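Local coordinates for protein particle-associated glycoside hydrolase (Acinetobacter phage Fri1, PDB 6C72) that probably degrades the capsular polysaccharide of Acinetobacter baumannii as a trimeric phage tailspike depolymerase during entry into the host cell, at residues Y119-G124 against M140-V145; T197-S202 against D227-K232; W181-G186 against S216-G221; V189-E194 against G221-G226. One frame throughout, in Å; residues are numbered along the deposited sequence.

Interaction 1: residues Y119-G124 against M140-V145; sequences YMALIG and MAKSNV
Ala121 and Met120, near the end of helix 110-122, pack on the loop leading into strand 145-148 and on Val145, the strand's first residue, where the helix lies against the first turns of the parallel beta-helix of this tailspike. No hydrogen bond joins the two segments; methyl and methylene groups do the work. Ala121 CB sits 3.5 Å from Lys142 CB and 3.9 Å from Val145 CG2. The same Val145 branch comes within 3.6 Å of Ala121 N and 4.0 Å of Met120 CB. It therefore touches the helix backbone as well as two side chains. With CG2 anti to the carbonyl carbon, this branch is the one that meets the helix.

Further out, a type II turn from Lys142 to Val145 shapes the loop. Val145 N is bonded to Lys142 O, which brings CB of Lys142 and CG2 of Val145 to the same helix residue. Val117 and Val128 extend the apolar packing around Val145. Only the root of Lys142 meets 119-124. Its chain bends at chi2 (-54°) and chi4, and its ammonium group forms a salt bridge with Asp118 and a hydrogen bond with Ser156 of the second subunit. At the turn's second residue, Ser143 OG is hydrogen-bonded to Thr197 N.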
loop_
_atom_site.group_PDB
_atom_site.type_symbol
_atom_site.label_atom_id
_atom_site.label_comp_id
_atom_site.label_asym_id
_atom_site.label_seq_id
_atom_site.Cartn_x
_atom_site.Cartn_y
_atom_site.Cartn_z
ATOM N N TYR A 119 -39.213 -2.776 2.337
ATOM C CA TYR A 119 -39.845 -1.461 2.340
ATOM C C TYR A 119 -38.807 -0.341 2.330
ATOM O O TYR A 119 -38.989 0.671 1.638
ATOM C CB TYR A 119 -40.785 -1.324 3.536
ATOM C CG TYR A 119 -41.442 0.031 3.599
ATOM C CD1 TYR A 119 -42.376 0.416 2.647
ATOM C CD2 TYR A 119 -41.107 0.937 4.592
ATOM C CE1 TYR A 119 -42.976 1.657 2.687
ATOM C CE2 TYR A 119 -41.707 2.184 4.648
ATOM C CZ TYR A 119 -42.646 2.535 3.693
ATOM O OH TYR A 119 -43.235 3.773 3.738
ATOM N N MET A 120 -37.712 -0.501 3.093
ATOM C CA MET A 120 -36.634 0.486 3.051
ATOM C C MET A 120 -36.016 0.558 1.661
ATOM O O MET A 120 -35.739 1.649 1.151
ATOM C CB MET A 120 -35.561 0.151 4.086
ATOM C CG MET A 120 -35.939 0.497 5.513
ATOM S SD MET A 120 -36.372 2.229 5.763
ATOM C CE MET A 120 -34.781 3.021 5.640
ATOM N N ALA A 121 -35.813 -0.594 1.022
ATOM C CA ALA A 121 -35.334 -0.594 -0.354
ATOM C C ALA A 121 -36.327 0.065 -1.313
ATOM O O ALA A 121 -35.929 0.515 -2.390
ATOM C CB ALA A 121 -35.032 -2.024 -0.807
ATOM N N LEU A 122 -37.612 0.103 -0.968
ATOM C CA LEU A 122 -38.573 0.804 -1.809
ATOM C C LEU A 122 -38.448 2.319 -1.658
ATOM O O LEU A 122 -38.642 3.046 -2.631
ATOM C CB LEU A 122 -39.996 0.342 -1.475
ATOM C CG LEU A 122 -41.208 0.736 -2.324
ATOM C CD1 LEU A 122 -41.219 0.030 -3.663
ATOM C CD2 LEU A 122 -42.496 0.439 -1.564
ATOM N N ILE A 123 -38.091 2.820 -0.471
ATOM C CA ILE A 123 -38.111 4.264 -0.237
ATOM C C ILE A 123 -36.708 4.875 -0.190
ATOM O O ILE A 123 -36.489 5.907 0.451
ATOM C CB ILE A 123 -38.886 4.606 1.054
ATOM C CG1 ILE A 123 -38.182 4.040 2.294
ATOM C CG2 ILE A 123 -40.316 4.105 0.960
ATOM C CD1 ILE A 123 -38.810 4.496 3.605
ATOM N N GLY A 124 -35.747 4.270 -0.875
ATOM C CA GLY A 124 -34.457 4.902 -1.074
ATOM C C GLY A 124 -33.320 4.291 -0.298
ATOM O O GLY A 124 -32.182 4.764 -0.423
ATOM N N MET A 140 -33.222 -11.574 2.879
ATOM C CA MET A 140 -32.598 -11.326 1.597
ATOM C C MET A 140 -32.223 -9.849 1.573
ATOM O O MET A 140 -33.089 -8.988 1.767
ATOM C CB MET A 140 -33.565 -11.696 0.475
ATOM C CG MET A 140 -33.008 -11.687 -0.913
ATOM S SD MET A 140 -34.200 -12.337 -2.128
ATOM C CE MET A 140 -34.698 -13.856 -1.315
ATOM N N ALA A 141 -30.927 -9.562 1.428
ATOM C CA ALA A 141 -30.475 -8.180 1.355
ATOM C C ALA A 141 -31.026 -7.501 0.101
ATOM O O ALA A 141 -31.255 -8.135 -0.939
ATOM C CB ALA A 141 -28.945 -8.112 1.362
ATOM N N LYS A 142 -31.257 -6.198 0.213
ATOM C CA LYS A 142 -31.706 -5.379 -0.898
ATOM C C LYS A 142 -30.793 -4.163 -0.998
ATOM O O LYS A 142 -30.182 -3.746 -0.015
ATOM C CB LYS A 142 -33.174 -4.966 -0.713
ATOM C CG LYS A 142 -34.141 -6.148 -0.603
ATOM C CD LYS A 142 -33.984 -7.100 -1.788
ATOM C CE LYS A 142 -34.617 -8.470 -1.539
ATOM N NZ LYS A 142 -36.109 -8.439 -1.664
ATOM N N SER A 143 -30.731 -3.567 -2.183
ATOM C CA SER A 143 -29.693 -2.576 -2.456
ATOM C C SER A 143 -29.788 -1.372 -1.517
ATOM O O SER A 143 -30.877 -0.878 -1.205
ATOM C CB SER A 143 -29.752 -2.123 -3.915
ATOM O OG SER A 143 -29.401 -3.192 -4.778
ATOM N N ASN A 144 -28.622 -0.932 -1.033
ATOM C CA ASN A 144 -28.497 0.278 -0.230
ATOM C C ASN A 144 -29.288 0.183 1.078
ATOM O O ASN A 144 -29.751 1.192 1.614
ATOM C CB ASN A 144 -28.901 1.514 -1.040
ATOM C CG ASN A 144 -28.118 1.635 -2.343
ATOM O OD1 ASN A 144 -28.699 1.738 -3.431
ATOM N ND2 ASN A 144 -26.796 1.611 -2.245
ATOM N N VAL A 145 -29.471 -1.030 1.588
ATOM C CA VAL A 145 -30.073 -1.254 2.896
ATOM C C VAL A 145 -29.057 -1.967 3.774
ATOM O O VAL A 145 -28.437 -2.945 3.339
ATOM C CB VAL A 145 -31.373 -2.070 2.802
ATOM C CG1 VAL A 145 -31.858 -2.455 4.206
ATOM C CG2 VAL A 145 -32.439 -1.281 2.030
#

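Interaction 2: residues T197-S202 against D227-K232; sequences TGAGVS and DSFTAK
Gly200, Val201 and Ser202 pair in parallel with Thr230, Ala231 and Lys232, as successive coils do in a parallel beta-helix. The strand axes run 4.8 Å apart. Val201 N gives a bond of 3.1 Å to Thr230 O, nearly along the C=O axis, while Thr230 N reaches Ala199 O in its carbonyl plane.

The tight part is the buried face with Val201 and Ala231, which the Phe229 ring joins from the preceding loop. Val201 CG1 comes to the edge of the ring, 3.4 Å from Phe229 CZ, and also touches Ala231 CB. It takes the crowded position between backbone N and carbonyl carbon (chi1 61°). Gly200 CA lies over one ring face, 4.0 Å from the ring centroid, in a CH-pi contact. Ile222, Ile224 and Val192 close in around the ring.

The face with Ser202, Thr230 and Lys232 is looser at Thr230 and Lys232, whose chain extends off from 197-202. Ser202 is buried there, its OG bonded to Glu146. Toward Thr197 and Asp227 regular pairing gives way to a single bridge, with Gly198 N bonded to Asp227 O at 3.1 Å. One water links Ala199 N to Asp227 O. A second donates to Ala199 O and Ser228 O, 2.6 Å from Ser228 O, and is hydrogen-bonded to Thr230 OG1.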
loop_
_atom_site.group_PDB
_atom_site.type_symbol
_atom_site.label_atom_id
_atom_site.label_comp_id
_atom_site.label_asym_id
_atom_site.label_seq_id
_atom_site.Cartn_x
_atom_site.Cartn_y
_atom_site.Cartn_z
ATOM N N THR A 197 -26.565 -4.161 -4.480
ATOM C CA THR A 197 -25.392 -3.322 -4.320
ATOM C C THR A 197 -25.522 -2.440 -3.090
ATOM O O THR A 197 -26.607 -1.931 -2.794
ATOM C CB THR A 197 -25.207 -2.420 -5.535
ATOM O OG1 THR A 197 -26.398 -1.646 -5.734
ATOM C CG2 THR A 197 -24.914 -3.248 -6.782
ATOM N N GLY A 198 -24.399 -2.215 -2.408
ATOM C CA GLY A 198 -24.382 -1.262 -1.317
ATOM C C GLY A 198 -25.130 -1.695 -0.079
ATOM O O GLY A 198 -25.516 -0.850 0.723
ATOM N N ALA A 199 -25.396 -2.987 0.062
ATOM C CA ALA A 199 -26.001 -3.519 1.264
ATOM C C ALA A 199 -24.944 -3.676 2.350
ATOM O O ALA A 199 -23.741 -3.635 2.089
ATOM C CB ALA A 199 -26.665 -4.860 0.978
ATOM N N GLY A 200 -25.411 -3.896 3.581
ATOM C CA GLY A 200 -24.497 -4.067 4.688
ATOM C C GLY A 200 -25.157 -4.667 5.912
ATOM O O GLY A 200 -26.370 -4.879 5.965
ATOM N N VAL A 201 -24.317 -4.933 6.911
ATOM C CA VAL A 201 -24.738 -5.430 8.212
ATOM C C VAL A 201 -23.733 -4.928 9.233
ATOM O O VAL A 201 -22.547 -4.784 8.930
ATOM C CB VAL A 201 -24.834 -6.977 8.243
ATOM C CG1 VAL A 201 -23.476 -7.610 7.942
ATOM C CG2 VAL A 201 -25.374 -7.459 9.610
ATOM N N SER A 202 -24.215 -4.640 10.444
ATOM C CA SER A 202 -23.298 -4.173 11.478
ATOM C C SER A 202 -23.885 -4.360 12.867
ATOM O O SER A 202 -25.099 -4.533 13.047
ATOM C CB SER A 202 -22.906 -2.708 11.278
ATOM O OG SER A 202 -23.972 -1.853 11.573
ATOM N N ASP A 227 -22.735 -6.985 -4.701
ATOM C CA ASP A 227 -21.602 -6.099 -4.916
ATOM C C ASP A 227 -21.560 -5.020 -3.841
ATOM O O ASP A 227 -22.599 -4.563 -3.367
ATOM C CB ASP A 227 -21.709 -5.453 -6.306
ATOM C CG ASP A 227 -20.475 -4.700 -6.695
ATOM O OD1 ASP A 227 -19.408 -5.332 -6.909
ATOM O OD2 ASP A 227 -20.577 -3.450 -6.756
ATOM N N SER A 228 -20.344 -4.619 -3.465
ATOM C CA SER A 228 -20.098 -3.521 -2.515
ATOM C C SER A 228 -20.854 -3.717 -1.197
ATOM O O SER A 228 -21.606 -2.857 -0.740
ATOM C CB SER A 228 -20.435 -2.162 -3.129
ATOM O OG SER A 228 -19.591 -1.880 -4.230
ATOM N N PHE A 229 -20.617 -4.862 -0.578
ATOM C CA PHE A 229 -21.140 -5.156 0.743
ATOM C C PHE A 229 -20.170 -4.632 1.803
ATOM O O PHE A 229 -18.957 -4.548 1.568
ATOM C CB PHE A 229 -21.329 -6.660 0.906
ATOM C CG PHE A 229 -22.042 -7.051 2.162
ATOM C CD1 PHE A 229 -23.432 -7.062 2.216
ATOM C CD2 PHE A 229 -21.313 -7.385 3.303
ATOM C CE1 PHE A 229 -24.090 -7.431 3.388
ATOM C CE2 PHE A 229 -21.952 -7.745 4.472
ATOM C CZ PHE A 229 -23.347 -7.775 4.520
ATOM N N THR A 230 -20.716 -4.256 2.962
ATOM C CA THR A 230 -19.921 -3.710 4.060
ATOM C C THR A 230 -20.392 -4.271 5.398
ATOM O O THR A 230 -21.591 -4.249 5.694
ATOM C CB THR A 230 -20.016 -2.178 4.077
ATOM O OG1 THR A 230 -19.569 -1.652 2.810
ATOM C CG2 THR A 230 -19.195 -1.601 5.213
ATOM N N ALA A 231 -19.450 -4.735 6.227
ATOM C CA ALA A 231 -19.774 -5.234 7.559
ATOM C C ALA A 231 -18.799 -4.668 8.579
ATOM O O ALA A 231 -17.585 -4.624 8.335
ATOM C CB ALA A 231 -19.753 -6.767 7.619
ATOM N N LYS A 232 -19.343 -4.221 9.716
ATOM C CA LYS A 232 -18.555 -3.675 10.816
ATOM C C LYS A 232 -19.099 -4.179 12.146
ATOM O O LYS A 232 -20.316 -4.202 12.356
ATOM C CB LYS A 232 -18.569 -2.145 10.806
ATOM C CG LYS A 232 -17.851 -1.564 9.623
ATOM C CD LYS A 232 -18.104 -0.080 9.469
ATOM C CE LYS A 232 -17.323 0.481 8.273
ATOM N NZ LYS A 232 -16.962 1.922 8.480
HETATM O O HOH W 1 -24.226 -5.415 -1.441
HETATM O O HOH W 2 -21.815 -1.248 1.332
#

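Interaction 3: residues W181-G186 against S216-G221; sequences WHSSDG and SNCGFG
Gly219 N bonds to Gly186 O from well above the carbonyl plane, 58° out of it, with a C=O...N angle of 122°. The bond is short all the same, 2.9 Å. It joins two loops at a corner of the parallel beta-helix: residues 183-186 lead from strand 179-182 to strand 188-192, and the loop of residues 216-219 runs into strand 220-224. It is the sole hydrogen bond between the two segments. Gly186 O is gripped a second time by Arg240 NH2, while Arg240 NE is bonded to Asn217 O. One guanidinium group thus ties both loops together.

The side-chain part of the contact is small. Cys218 SG lies anti to its own backbone N (chi1 -176°) and comes 3.6 Å from Ser183 CB. Cys218 CB approaches Asp185 O at 3.8 Å, so the thiol side chain packs into the bend of the 183-186 loop. The loop is shaped from within by an ST turn, in which Ser183 OG accepts from Asp185 N. Ser183 OG is also hydrogen-bonded to Gln188 O, which links the turn to the next strand.

Asp185 CB points away from 216-221, though its carboxylate turns back nearer. OD2 forms a salt bridge with Lys138 NZ, and OD1 is hydrogen-bonded to Ser187 OG.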
loop_
_atom_site.group_PDB
_atom_site.type_symbol
_atom_site.label_atom_id
_atom_site.label_comp_id
_atom_site.label_asym_id
_atom_site.label_seq_id
_atom_site.Cartn_x
_atom_site.Cartn_y
_atom_site.Cartn_z
ATOM N N TRP A 181 -28.595 -12.881 15.737
ATOM C CA TRP A 181 -29.381 -13.062 14.520
ATOM C C TRP A 181 -29.216 -14.497 14.024
ATOM O O TRP A 181 -28.114 -14.907 13.636
ATOM C CB TRP A 181 -28.937 -12.040 13.480
ATOM C CG TRP A 181 -29.814 -11.923 12.287
ATOM C CD1 TRP A 181 -31.020 -12.504 12.094
ATOM C CD2 TRP A 181 -29.527 -11.180 11.096
ATOM N NE1 TRP A 181 -31.513 -12.171 10.864
ATOM C CE2 TRP A 181 -30.618 -11.352 10.229
ATOM C CE3 TRP A 181 -28.447 -10.390 10.678
ATOM C CZ2 TRP A 181 -30.666 -10.767 8.958
ATOM C CZ3 TRP A 181 -28.495 -9.807 9.417
ATOM C CH2 TRP A 181 -29.597 -10.000 8.573
ATOM N N HIS A 182 -30.303 -15.264 14.067
ATOM C CA HIS A 182 -30.344 -16.638 13.591
ATOM C C HIS A 182 -31.158 -16.703 12.313
ATOM O O HIS A 182 -31.882 -15.771 11.964
ATOM C CB HIS A 182 -30.989 -17.596 14.599
ATOM C CG HIS A 182 -30.492 -17.482 16.006
ATOM N ND1 HIS A 182 -29.867 -18.525 16.656
ATOM C CD2 HIS A 182 -30.596 -16.483 16.915
ATOM C CE1 HIS A 182 -29.587 -18.166 17.895
ATOM N NE2 HIS A 182 -30.010 -16.928 18.073
ATOM N N SER A 183 -31.065 -17.845 11.646
ATOM C CA SER A 183 -31.889 -18.147 10.489
ATOM C C SER A 183 -33.095 -18.982 10.898
ATOM O O SER A 183 -33.113 -19.619 11.951
ATOM C CB SER A 183 -31.084 -18.891 9.423
ATOM O OG SER A 183 -31.913 -19.207 8.318
ATOM N N SER A 184 -34.105 -18.991 10.034
ATOM C CA SER A 184 -35.284 -19.815 10.251
ATOM C C SER A 184 -35.168 -21.208 9.642
ATOM O O SER A 184 -36.088 -22.012 9.833
ATOM C CB SER A 184 -36.525 -19.123 9.693
ATOM O OG SER A 184 -36.392 -18.876 8.307
ATOM N N ASP A 185 -34.095 -21.509 8.912
ATOM C CA ASP A 185 -33.867 -22.850 8.362
ATOM C C ASP A 185 -32.357 -23.105 8.302
ATOM O O ASP A 185 -31.571 -22.431 8.978
ATOM C CB ASP A 185 -34.555 -22.998 6.989
ATOM C CG ASP A 185 -34.001 -22.038 5.924
ATOM O OD1 ASP A 185 -32.856 -21.542 6.047
ATOM O OD2 ASP A 185 -34.728 -21.765 4.943
ATOM N N GLY A 186 -31.948 -24.076 7.478
ATOM C CA GLY A 186 -30.569 -24.493 7.351
ATOM C C GLY A 186 -29.769 -23.834 6.248
ATOM O O GLY A 186 -28.626 -24.237 6.012
ATOM N N SER A 216 -28.500 -29.955 13.200
ATOM C CA SER A 216 -27.867 -29.407 12.006
ATOM C C SER A 216 -28.047 -27.894 11.983
ATOM O O SER A 216 -29.178 -27.399 11.954
ATOM C CB SER A 216 -28.452 -30.045 10.749
ATOM O OG SER A 216 -27.785 -29.587 9.596
ATOM N N ASN A 217 -26.932 -27.166 12.009
ATOM C CA ASN A 217 -26.985 -25.717 12.098
ATOM C C ASN A 217 -27.158 -25.087 10.723
ATOM O O ASN A 217 -27.115 -25.753 9.684
ATOM C CB ASN A 217 -25.726 -25.175 12.769
ATOM C CG ASN A 217 -25.839 -25.166 14.280
ATOM O OD1 ASN A 217 -26.803 -25.683 14.836
ATOM N ND2 ASN A 217 -24.851 -24.574 14.954
ATOM N N CYS A 218 -27.348 -23.774 10.730
ATOM C CA CYS A 218 -27.503 -23.039 9.491
ATOM C C CYS A 218 -26.201 -23.051 8.699
ATOM O O CYS A 218 -25.108 -22.940 9.263
ATOM C CB CYS A 218 -27.933 -21.611 9.790
ATOM S SG CYS A 218 -28.236 -20.698 8.297
ATOM N N GLY A 219 -26.320 -23.195 7.383
ATOM C CA GLY A 219 -25.159 -23.267 6.518
ATOM C C GLY A 219 -24.252 -22.055 6.582
ATOM O O GLY A 219 -23.074 -22.170 6.933
ATOM N N PHE A 220 -24.786 -20.886 6.254
ATOM C CA PHE A 220 -24.005 -19.666 6.158
ATOM C C PHE A 220 -24.579 -18.589 7.060
ATOM O O PHE A 220 -25.802 -18.482 7.230
ATOM C CB PHE A 220 -23.983 -19.117 4.728
ATOM C CG PHE A 220 -23.473 -20.089 3.698
ATOM C CD1 PHE A 220 -22.140 -20.504 3.710
ATOM C CD2 PHE A 220 -24.324 -20.572 2.701
ATOM C CE1 PHE A 220 -21.667 -21.394 2.748
ATOM C CE2 PHE A 220 -23.859 -21.451 1.736
ATOM C CZ PHE A 220 -22.522 -21.864 1.754
ATOM N N GLY A 221 -23.686 -17.775 7.619
ATOM C CA GLY A 221 -24.101 -16.516 8.199
ATOM C C GLY A 221 -24.405 -15.509 7.108
ATOM O O GLY A 221 -25.569 -15.251 6.795
#

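Interaction 4: residues V189-E194 against G221-G226; sequences VYLVPE and GIKIIG
Leu191 lies beside Lys223 on one face of two paired parallel strands, neighbouring coils of the beta-helix. From CB the chain runs to CG, anti to the backbone N (chi1 175°). Beyond CG, its CD1 does the touching: it meets Lys223 CD at 3.8 Å, Lys223 O at the same distance, and Ile225 CD1 at 4.0 Å. Lys223 runs on fully extended past this methyl to Asn164 of the second subunit, where NZ is hydrogen-bonded. The same Asn164 of the second subunit also packs on Leu191.

On the other face Val192 CG2 and Ile224 CG1 lie side by side, with Phe229 against both residues. Between the faces the backbones are stitched by Tyr190 N to Gly221 O, Lys223 N to Tyr190 O, and Val192 N to Lys223 O, the last 2.8 Å long.

At the last bridged pair, Val192 with Ile224, Val192 O accepts from two consecutive donors. Ile225 N lies in its carbonyl plane at 2.7 Å. Gly226 N stands above the plane at 2.9 Å. Ile225 CG2 packs against Glu194 OE1 at 3.6 Å, while OE2 forms a salt bridge with Lys249 and accepts from Val170 N and Gln171 N of the second subunit. These partners probably stabilise Glu194 as a buried carboxylate.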
loop_
_atom_site.group_PDB
_atom_site.type_symbol
_atom_site.label_atom_id
_atom_site.label_comp_id
_atom_site.label_asym_id
_atom_site.label_seq_id
_atom_site.Cartn_x
_atom_site.Cartn_y
_atom_site.Cartn_z
ATOM N N VAL A 189 -28.361 -16.968 6.957
ATOM C CA VAL A 189 -29.048 -15.915 7.696
ATOM C C VAL A 189 -29.311 -14.720 6.793
ATOM O O VAL A 189 -30.451 -14.247 6.677
ATOM C CB VAL A 189 -28.240 -15.488 8.938
ATOM C CG1 VAL A 189 -28.999 -14.415 9.717
ATOM C CG2 VAL A 189 -27.917 -16.672 9.836
ATOM N N TYR A 190 -28.266 -14.247 6.110
ATOM C CA TYR A 190 -28.285 -12.999 5.349
ATOM C C TYR A 190 -27.751 -13.273 3.941
ATOM O O TYR A 190 -26.541 -13.409 3.740
ATOM C CB TYR A 190 -27.445 -11.941 6.058
ATOM C CG TYR A 190 -27.725 -10.512 5.648
ATOM C CD1 TYR A 190 -28.959 -10.141 5.110
ATOM C CD2 TYR A 190 -26.736 -9.525 5.791
ATOM C CE1 TYR A 190 -29.215 -8.824 4.753
ATOM C CE2 TYR A 190 -26.972 -8.201 5.424
ATOM C CZ TYR A 190 -28.212 -7.857 4.911
ATOM O OH TYR A 190 -28.450 -6.548 4.556
ATOM N N LEU A 191 -28.642 -13.351 2.962
ATOM C CA LEU A 191 -28.272 -13.599 1.574
ATOM C C LEU A 191 -28.208 -12.286 0.801
ATOM O O LEU A 191 -29.163 -11.504 0.808
ATOM C CB LEU A 191 -29.264 -14.554 0.912
ATOM C CG LEU A 191 -29.095 -14.823 -0.586
ATOM C CD1 LEU A 191 -27.788 -15.543 -0.887
ATOM C CD2 LEU A 191 -30.299 -15.585 -1.130
ATOM N N VAL A 192 -27.084 -12.038 0.147
ATOM C CA VAL A 192 -26.977 -10.847 -0.685
ATOM C C VAL A 192 -27.030 -11.285 -2.144
ATOM O O VAL A 192 -25.995 -11.665 -2.706
ATOM C CB VAL A 192 -25.699 -10.060 -0.388
ATOM C CG1 VAL A 192 -25.753 -8.729 -1.090
ATOM C CG2 VAL A 192 -25.505 -9.895 1.124
ATOM N N PRO A 193 -28.198 -11.235 -2.789
ATOM C CA PRO A 193 -28.327 -11.751 -4.157
ATOM C C PRO A 193 -27.440 -10.991 -5.125
ATOM O O PRO A 193 -26.959 -9.893 -4.838
ATOM C CB PRO A 193 -29.807 -11.521 -4.502
ATOM C CG PRO A 193 -30.481 -11.342 -3.225
ATOM C CD PRO A 193 -29.471 -10.706 -2.282
ATOM N N GLU A 194 -27.256 -11.585 -6.303
ATOM C CA GLU A 194 -26.580 -10.878 -7.379
ATOM C C GLU A 194 -27.359 -9.616 -7.731
ATOM O O GLU A 194 -28.578 -9.544 -7.556
ATOM C CB GLU A 194 -26.412 -11.780 -8.605
ATOM C CG GLU A 194 -27.725 -12.250 -9.243
ATOM C CD GLU A 194 -28.271 -13.518 -8.611
ATOM O OE1 GLU A 194 -27.860 -13.823 -7.464
ATOM O OE2 GLU A 194 -29.105 -14.197 -9.262
ATOM N N GLY A 221 -23.686 -17.775 7.619
ATOM C CA GLY A 221 -24.101 -16.516 8.199
ATOM C C GLY A 221 -24.405 -15.509 7.108
ATOM O O GLY A 221 -25.569 -15.251 6.795
ATOM N N ILE A 222 -23.360 -14.950 6.507
ATOM C CA ILE A 222 -23.483 -14.025 5.386
ATOM C C ILE A 222 -23.027 -14.757 4.137
ATOM O O ILE A 222 -21.892 -15.245 4.080
ATOM C CB ILE A 222 -22.658 -12.744 5.590
ATOM C CG1 ILE A 222 -22.946 -12.114 6.954
ATOM C CG2 ILE A 222 -22.939 -11.748 4.456
ATOM C CD1 ILE A 222 -22.007 -10.985 7.313
ATOM N N LYS A 223 -23.926 -14.874 3.165
ATOM C CA LYS A 223 -23.619 -15.383 1.834
ATOM C C LYS A 223 -23.754 -14.224 0.859
ATOM O O LYS A 223 -24.841 -13.655 0.717
ATOM C CB LYS A 223 -24.550 -16.537 1.443
ATOM C CG LYS A 223 -24.333 -17.033 0.034
ATOM C CD LYS A 223 -25.210 -18.230 -0.364
ATOM C CE LYS A 223 -24.891 -18.600 -1.822
ATOM N NZ LYS A 223 -25.728 -19.688 -2.429
ATOM N N ILE A 224 -22.654 -13.865 0.204
ATOM C CA ILE A 224 -22.601 -12.679 -0.644
ATOM C C ILE A 224 -22.506 -13.104 -2.102
ATOM O O ILE A 224 -21.544 -13.770 -2.503
ATOM C CB ILE A 224 -21.431 -11.765 -0.262
ATOM C CG1 ILE A 224 -21.584 -11.285 1.187
ATOM C CG2 ILE A 224 -21.373 -10.582 -1.200
ATOM C CD1 ILE A 224 -20.381 -10.436 1.669
ATOM N N ILE A 225 -23.519 -12.737 -2.882
ATOM C CA ILE A 225 -23.454 -12.802 -4.339
ATOM C C ILE A 225 -23.396 -11.414 -4.956
ATOM O O ILE A 225 -22.856 -11.270 -6.063
ATOM C CB ILE A 225 -24.651 -13.586 -4.925
ATOM C CG1 ILE A 225 -24.962 -14.824 -4.089
ATOM C CG2 ILE A 225 -24.416 -13.988 -6.391
ATOM C CD1 ILE A 225 -26.205 -15.548 -4.581
ATOM N N GLY A 226 -23.908 -10.391 -4.269
ATOM C CA GLY A 226 -23.958 -9.043 -4.790
ATOM C C GLY A 226 -22.639 -8.308 -4.648
ATOM O O GLY A 226 -21.572 -8.900 -4.474
#

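All four interactions lie in the N-terminal part of the beta-helix. Interactions 2 and 4, centres 10 Å apart, meet at Phe229: its CE1 is 3.6 Å from Tyr190 CE2, and Tyr190 OH bonds to Gly200 O. Interactions 3 and 4 share Gly221, and Phe220 O is bonded to Val189 N across their boundary. Interaction 1 joins interaction 4 through Ala141 N to Leu191 O, and interaction 2 through Asn144 N to Thr197 O. Interactions 1, 2 and 4 also touch the second subunit. Bound zinc ions lie about 6 Å from the Asp227 side chain, about 8 Å from that of Asn217 and about 10 Å from that of Met120, none of them a known zinc ligand.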